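PDB 3G85: transcriptional regulator (LacI family) from Clostridium acetobutylicum ATCC 824, which probably binds regulatory DNA sequences and controls transcription, as members of the LacI family generally do. Local coordinates for residues Pro12-Tyr17 with Phe69-Ile74; Lys128-Ile133 with Asn156-Ser161. One frame throughout, in Å; residues are numbered along the deposited sequence.

Contact 1: residues Pro12-Tyr17 with Phe69-Ile74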
loop_
_atom_site.group_PDB
_atom_site.type_symbol
_atom_site.label_atom_id
_atom_site.label_comp_id
_atom_site.label_asym_id
_atom_site.label_seq_id
_atom_site.Cartn_x
_atom_site.Cartn_y
_atom_site.Cartn_z
ATOM N N PRO A 12 -10.103 20.334 -17.812
ATOM C CA PRO A 12 -8.875 20.438 -16.990
ATOM C C PRO A 12 -8.178 19.071 -16.902
ATOM O O PRO A 12 -8.845 18.047 -17.007
ATOM C CB PRO A 12 -9.390 20.830 -15.613
ATOM C CG PRO A 12 -10.920 21.013 -15.747
ATOM C CD PRO A 12 -11.344 20.380 -17.017
ATOM N N THR A 13 -6.864 19.061 -16.700
ATOM C CA THR A 13 -6.135 17.796 -16.611
ATOM C C THR A 13 -5.516 17.600 -15.229
ATOM O O THR A 13 -4.815 18.496 -14.718
ATOM C CB THR A 13 -5.013 17.691 -17.681
ATOM O OG1 THR A 13 -5.598 17.860 -18.977
ATOM C CG2 THR A 13 -4.326 16.323 -17.620
ATOM N N ILE A 14 -5.746 16.414 -14.674
ATOM C CA ILE A 14 -5.128 15.994 -13.419
ATOM C C ILE A 14 -4.020 14.963 -13.729
ATOM O O ILE A 14 -4.284 13.947 -14.392
ATOM C CB ILE A 14 -6.150 15.299 -12.505
ATOM C CG1 ILE A 14 -7.341 16.239 -12.202
ATOM C CG2 ILE A 14 -5.486 14.795 -11.189
ATOM C CD1 ILE A 14 -8.529 15.508 -11.612
ATOM N N ALA A 15 -2.820 15.200 -13.213
ATOM C CA ALA A 15 -1.706 14.275 -13.426
ATOM C C ALA A 15 -1.508 13.377 -12.198
ATOM O O ALA A 15 -1.471 13.866 -11.051
ATOM C CB ALA A 15 -0.419 15.036 -13.750
ATOM N N LEU A 16 -1.365 12.078 -12.454
ATOM C CA LEU A 16 -0.941 11.150 -11.431
ATOM C C LEU A 16 0.551 10.929 -11.641
ATOM O O LEU A 16 0.946 10.283 -12.625
ATOM C CB LEU A 16 -1.686 9.832 -11.543
ATOM C CG LEU A 16 -1.281 8.717 -10.582
ATOM C CD1 LEU A 16 -1.574 9.107 -9.114
ATOM C CD2 LEU A 16 -1.987 7.440 -10.979
ATOM N N TYR A 17 1.364 11.479 -10.738
ATOM C CA TYR A 17 2.805 11.225 -10.792
ATOM C C TYR A 17 3.133 9.878 -10.141
ATOM O O TYR A 17 2.810 9.678 -8.982
ATOM C CB TYR A 17 3.548 12.356 -10.113
ATOM C CG TYR A 17 3.604 13.551 -11.013
ATOM C CD1 TYR A 17 4.584 13.643 -11.997
ATOM C CD2 TYR A 17 2.622 14.555 -10.937
ATOM C CE1 TYR A 17 4.638 14.722 -12.859
ATOM C CE2 TYR A 17 2.646 15.661 -11.804
ATOM C CZ TYR A 17 3.665 15.722 -12.782
ATOM O OH TYR A 17 3.730 16.783 -13.652
ATOM N N PHE A 69 0.045 21.247 -14.899
ATOM C CA PHE A 69 -1.266 20.639 -15.001
ATOM C C PHE A 69 -2.243 21.434 -14.127
ATOM O O PHE A 69 -1.831 22.327 -13.410
ATOM C CB PHE A 69 -1.171 19.204 -14.525
ATOM C CG PHE A 69 -0.505 18.298 -15.507
ATOM C CD1 PHE A 69 -1.174 17.891 -16.652
ATOM C CD2 PHE A 69 0.795 17.857 -15.294
ATOM C CE1 PHE A 69 -0.576 17.023 -17.569
ATOM C CE2 PHE A 69 1.422 16.980 -16.222
ATOM C CZ PHE A 69 0.740 16.580 -17.348
ATOM N N ASP A 70 -3.522 21.112 -14.192
ATOM C CA ASP A 70 -4.513 21.778 -13.342
ATOM C C ASP A 70 -4.478 21.286 -11.894
ATOM O O ASP A 70 -4.916 22.000 -10.986
ATOM C CB ASP A 70 -5.898 21.620 -13.924
ATOM C CG ASP A 70 -6.014 22.294 -15.276
ATOM O OD1 ASP A 70 -6.108 23.544 -15.295
ATOM O OD2 ASP A 70 -5.947 21.580 -16.300
ATOM N N ALA A 71 -3.972 20.061 -11.702
ATOM C CA ALA A 71 -3.822 19.457 -10.379
ATOM C C ALA A 71 -2.927 18.234 -10.515
ATOM O O ALA A 71 -2.749 17.690 -11.623
ATOM C CB ALA A 71 -5.188 19.048 -9.825
ATOM N N ALA A 72 -2.361 17.787 -9.400
ATOM C CA ALA A 72 -1.546 16.571 -9.428
ATOM C C ALA A 72 -1.821 15.740 -8.201
ATOM O O ALA A 72 -2.113 16.286 -7.136
ATOM C CB ALA A 72 -0.074 16.918 -9.479
ATOM N N ILE A 73 -1.670 14.429 -8.353
ATOM C CA ILE A 73 -1.726 13.486 -7.237
ATOM C C ILE A 73 -0.378 12.785 -7.288
ATOM O O ILE A 73 0.007 12.291 -8.366
ATOM C CB ILE A 73 -2.799 12.395 -7.474
ATOM C CG1 ILE A 73 -4.198 13.013 -7.672
ATOM C CG2 ILE A 73 -2.799 11.429 -6.308
ATOM C CD1 ILE A 73 -5.212 12.096 -8.385
ATOM N N ILE A 74 0.328 12.713 -6.158
ATOM C CA ILE A 74 1.615 12.011 -6.129
ATOM C C ILE A 74 1.421 10.692 -5.450
ATOM O O ILE A 74 1.112 10.670 -4.262
ATOM C CB ILE A 74 2.680 12.756 -5.344
ATOM C CG1 ILE A 74 2.638 14.268 -5.596
ATOM C CG2 ILE A 74 4.052 12.094 -5.626
ATOM C CD1 ILE A 74 2.699 14.740 -7.052
#

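Contact 2: residues Lys128-Ile133 with Asn156-Ser161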
loop_
_atom_site.group_PDB
_atom_site.type_symbol
_atom_site.label_atom_id
_atom_site.label_comp_id
_atom_site.label_asym_id
_atom_site.label_seq_id
_atom_site.Cartn_x
_atom_site.Cartn_y
_atom_site.Cartn_z
ATOM N N LYS A 128 0.778 -18.440 19.273
ATOM C CA LYS A 128 1.739 -18.054 20.285
ATOM C C LYS A 128 3.010 -17.434 19.731
ATOM O O LYS A 128 3.762 -16.792 20.461
ATOM C CB LYS A 128 2.019 -19.242 21.240
ATOM C CG LYS A 128 0.826 -19.523 22.174
ATOM C CD LYS A 128 0.723 -18.452 23.265
ATOM C CE LYS A 128 -0.691 -18.363 23.913
ATOM N NZ LYS A 128 -1.413 -17.060 23.640
ATOM N N SER A 129 3.251 -17.605 18.431
ATOM C CA SER A 129 4.315 -16.841 17.768
ATOM C C SER A 129 4.008 -16.645 16.279
ATOM O O SER A 129 3.103 -17.248 15.744
ATOM C CB SER A 129 5.675 -17.509 17.938
ATOM O OG SER A 129 5.644 -18.766 17.315
ATOM N N ALA A 130 4.766 -15.762 15.640
ATOM C CA ALA A 130 4.536 -15.456 14.230
ATOM C C ALA A 130 5.852 -15.128 13.571
ATOM O O ALA A 130 6.814 -14.717 14.247
ATOM C CB ALA A 130 3.536 -14.295 14.079
ATOM N N ALA A 131 5.891 -15.312 12.250
ATOM C CA ALA A 131 6.986 -14.823 11.430
ATOM C C ALA A 131 6.443 -13.720 10.500
ATOM O O ALA A 131 5.223 -13.567 10.373
ATOM C CB ALA A 131 7.596 -15.946 10.605
ATOM N N ALA A 132 7.353 -12.946 9.912
ATOM C CA ALA A 132 6.971 -11.861 8.999
ATOM C C ALA A 132 7.944 -11.831 7.833
ATOM O O ALA A 132 9.170 -11.886 8.021
ATOM C CB ALA A 132 6.950 -10.507 9.730
ATOM N N ILE A 133 7.403 -11.813 6.623
ATOM C CA ILE A 133 8.216 -11.643 5.444
ATOM C C ILE A 133 7.905 -10.259 4.915
ATOM O O ILE A 133 6.746 -9.965 4.558
ATOM C CB ILE A 133 7.904 -12.710 4.394
ATOM C CG1 ILE A 133 8.257 -14.119 4.941
ATOM C CG2 ILE A 133 8.655 -12.428 3.102
ATOM C CD1 ILE A 133 7.816 -15.224 3.993
ATOM N N ASN A 156 -0.114 -8.649 22.681
ATOM C CA ASN A 156 -1.051 -9.760 22.807
ATOM C C ASN A 156 -0.416 -11.135 23.028
ATOM O O ASN A 156 -1.063 -12.164 22.798
ATOM C CB ASN A 156 -2.001 -9.812 21.604
ATOM C CG ASN A 156 -2.968 -8.641 21.566
ATOM O OD1 ASN A 156 -2.633 -7.550 21.099
ATOM N ND2 ASN A 156 -4.174 -8.869 22.053
ATOM N N GLY A 157 0.844 -11.144 23.428
ATOM C CA GLY A 157 1.537 -12.384 23.769
ATOM C C GLY A 157 1.895 -13.253 22.582
ATOM O O GLY A 157 1.985 -14.488 22.706
ATOM N N ILE A 158 2.084 -12.629 21.421
ATOM C CA ILE A 158 2.573 -13.345 20.235
ATOM C C ILE A 158 4.051 -13.009 20.059
ATOM O O ILE A 158 4.404 -11.840 19.824
ATOM C CB ILE A 158 1.767 -12.970 18.960
ATOM C CG1 ILE A 158 0.269 -13.266 19.155
ATOM C CG2 ILE A 158 2.331 -13.703 17.739
ATOM C CD1 ILE A 158 -0.642 -12.726 18.031
ATOM N N LYS A 159 4.921 -14.012 20.203
ATOM C CA LYS A 159 6.369 -13.786 20.070
ATOM C C LYS A 159 6.738 -13.592 18.598
ATOM O O LYS A 159 6.313 -14.362 17.767
ATOM C CB LYS A 159 7.173 -14.971 20.645
ATOM C CG LYS A 159 8.699 -14.739 20.662
ATOM C CD LYS A 159 9.504 -15.989 21.117
ATOM C CE LYS A 159 11.030 -15.703 21.083
ATOM N NZ LYS A 159 11.894 -16.956 21.120
ATOM N N ILE A 160 7.505 -12.557 18.285
ATOM C CA ILE A 160 8.142 -12.466 16.979
ATOM C C ILE A 160 9.629 -12.324 17.176
ATOM O O ILE A 160 10.134 -11.204 17.338
ATOM C CB ILE A 160 7.705 -11.254 16.089
ATOM C CG1 ILE A 160 6.248 -10.862 16.300
ATOM C CG2 ILE A 160 8.032 -11.529 14.602
ATOM C CD1 ILE A 160 5.305 -11.863 15.715
ATOM N N SER A 161 10.320 -13.457 17.113
ATOM C CA SER A 161 11.778 -13.494 17.141
ATOM C C SER A 161 12.341 -12.730 15.946
ATOM O O SER A 161 11.821 -12.836 14.831
ATOM C CB SER A 161 12.252 -14.946 17.139
ATOM O OG SER A 161 11.456 -15.725 18.041
HETATM O O HOH W 1 -1.857 -15.192 21.395
HETATM O O HOH W 2 3.922 -17.057 23.171
HETATM O O HOH W 3 0.712 -15.724 24.810
HETATM O O HOH W 4 8.765 -15.795 16.073
#

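Contact 1: residues Pro12-Tyr17 with Phe69-Ile74
Strands 13-17 and 71-74 run side by side in parallel, their axes 4.6 Å apart at the closest and inclined by 20°, with Ile14 to Tyr17 paired in order to Ala71 to Ile74. The bonding zigzags: Ala15 N donates to Ala71 O, Ala15 O accepts from Ile73 N at 2.8 Å, and Tyr17 N donates to Ile73 O. Where the pairing begins, Asp70 grips both polar backbone atoms of Thr13. Its backbone N donates to Thr13 O, while its carboxylate atom OD2 takes the N-H of Thr13 at 2.7 Å on the anti side, 24° out of the carboxylate plane. Chi1 of -63° sets Asp70 CG beside its own backbone N, on the side of Thr13.

These are two inner strands of the parallel, Rossmann-like sheet in one lobe of the periplasmic-binding-protein fold; strand 46-52 bonds to the other edge of 13-19.

On the sheet face carrying Ala15, Tyr17 and Ala72, the ring of Phe69 lies over Ala15: the CB methyl sits 3.6 Å from the ring centroid in a CH-pi contact. Thr13 CG2 reaches Phe69 CD1 at 3.7 Å, and Tyr17 OH comes to the edge of the same ring, 3.5 Å from Phe69 CE2. The tyrosine ring in turn turns its own edge to Ala72 CB, 3.8 Å from Tyr17 CE2. On the opposite face, Ile73 fits between Ile14 and Leu16, its CD1 against Ile14 CG2 and its CG2 3.8 Å from Leu16 CD1. Helix 245-260 covers this side, touching Ile14, Ala71 and Ile73.

Contact 2: residues Lys128-Ile133 with Asn156-Ser161
The flat peptide group joining Ser129 to Ala130 has the CG2 methyl of Ile158, set anti to its own backbone N, over one face, 3.7 Å from Ser129 C, while Lys159 O accepts the N-H of Ala130 at 3.0 Å. The second backbone hydrogen bond, from Lys159 N to Lys128 O, is nearly straight at hydrogen (169°), though the donor stands 37° out of the carbonyl plane. Together they make a single parallel-type bridge between Ser129 and Lys159, within a beta-alpha-beta unit: strand 131-134 leads into helix 140-155, and the loop after that helix passes the approach to the same strand before strand 165-167 forms beside it.

The chain leaves the helix at Asn156, and Gly157 follows with a positive phi, which favours glycine. Its carbonyl oxygen is tied to Lys128 by water: water 3 joins it to Lys128 NZ, and water 2 donates both to it and to Lys128 O.

Ile158 and Ile160 face helix 140-155, both touching Cys153, and Ile158 also meets helix 111-124. Both isoleucines meet the CB of Ala130: Ile158 CG2 at 3.9 Å, and Ile160 CD1 more tightly, at 3.4 Å.

In the fold
Contact 1 and contact 2 lie on opposite sides of the chain's centre, their own centres about 42 Å apart and their nearest atoms about 23 Å apart. They come in series along the chain, and each belongs to a different lobe: contact 1 joins strands 13-19 and 71-74 inside a wholly parallel sheet, whereas contact 2 sits at the entrance to strand 131-134, in a sheet where 165-167 is an outermost strand. Both sheets begin with the same strand order, 2-1-3-4-5, as expected for the paired lobes of a periplasmic-binding-protein core. The first is thus interior strand pairing, the second a partly buried loop-to-strand-approach contact; each is local to its own lobe, and neither bridges the two.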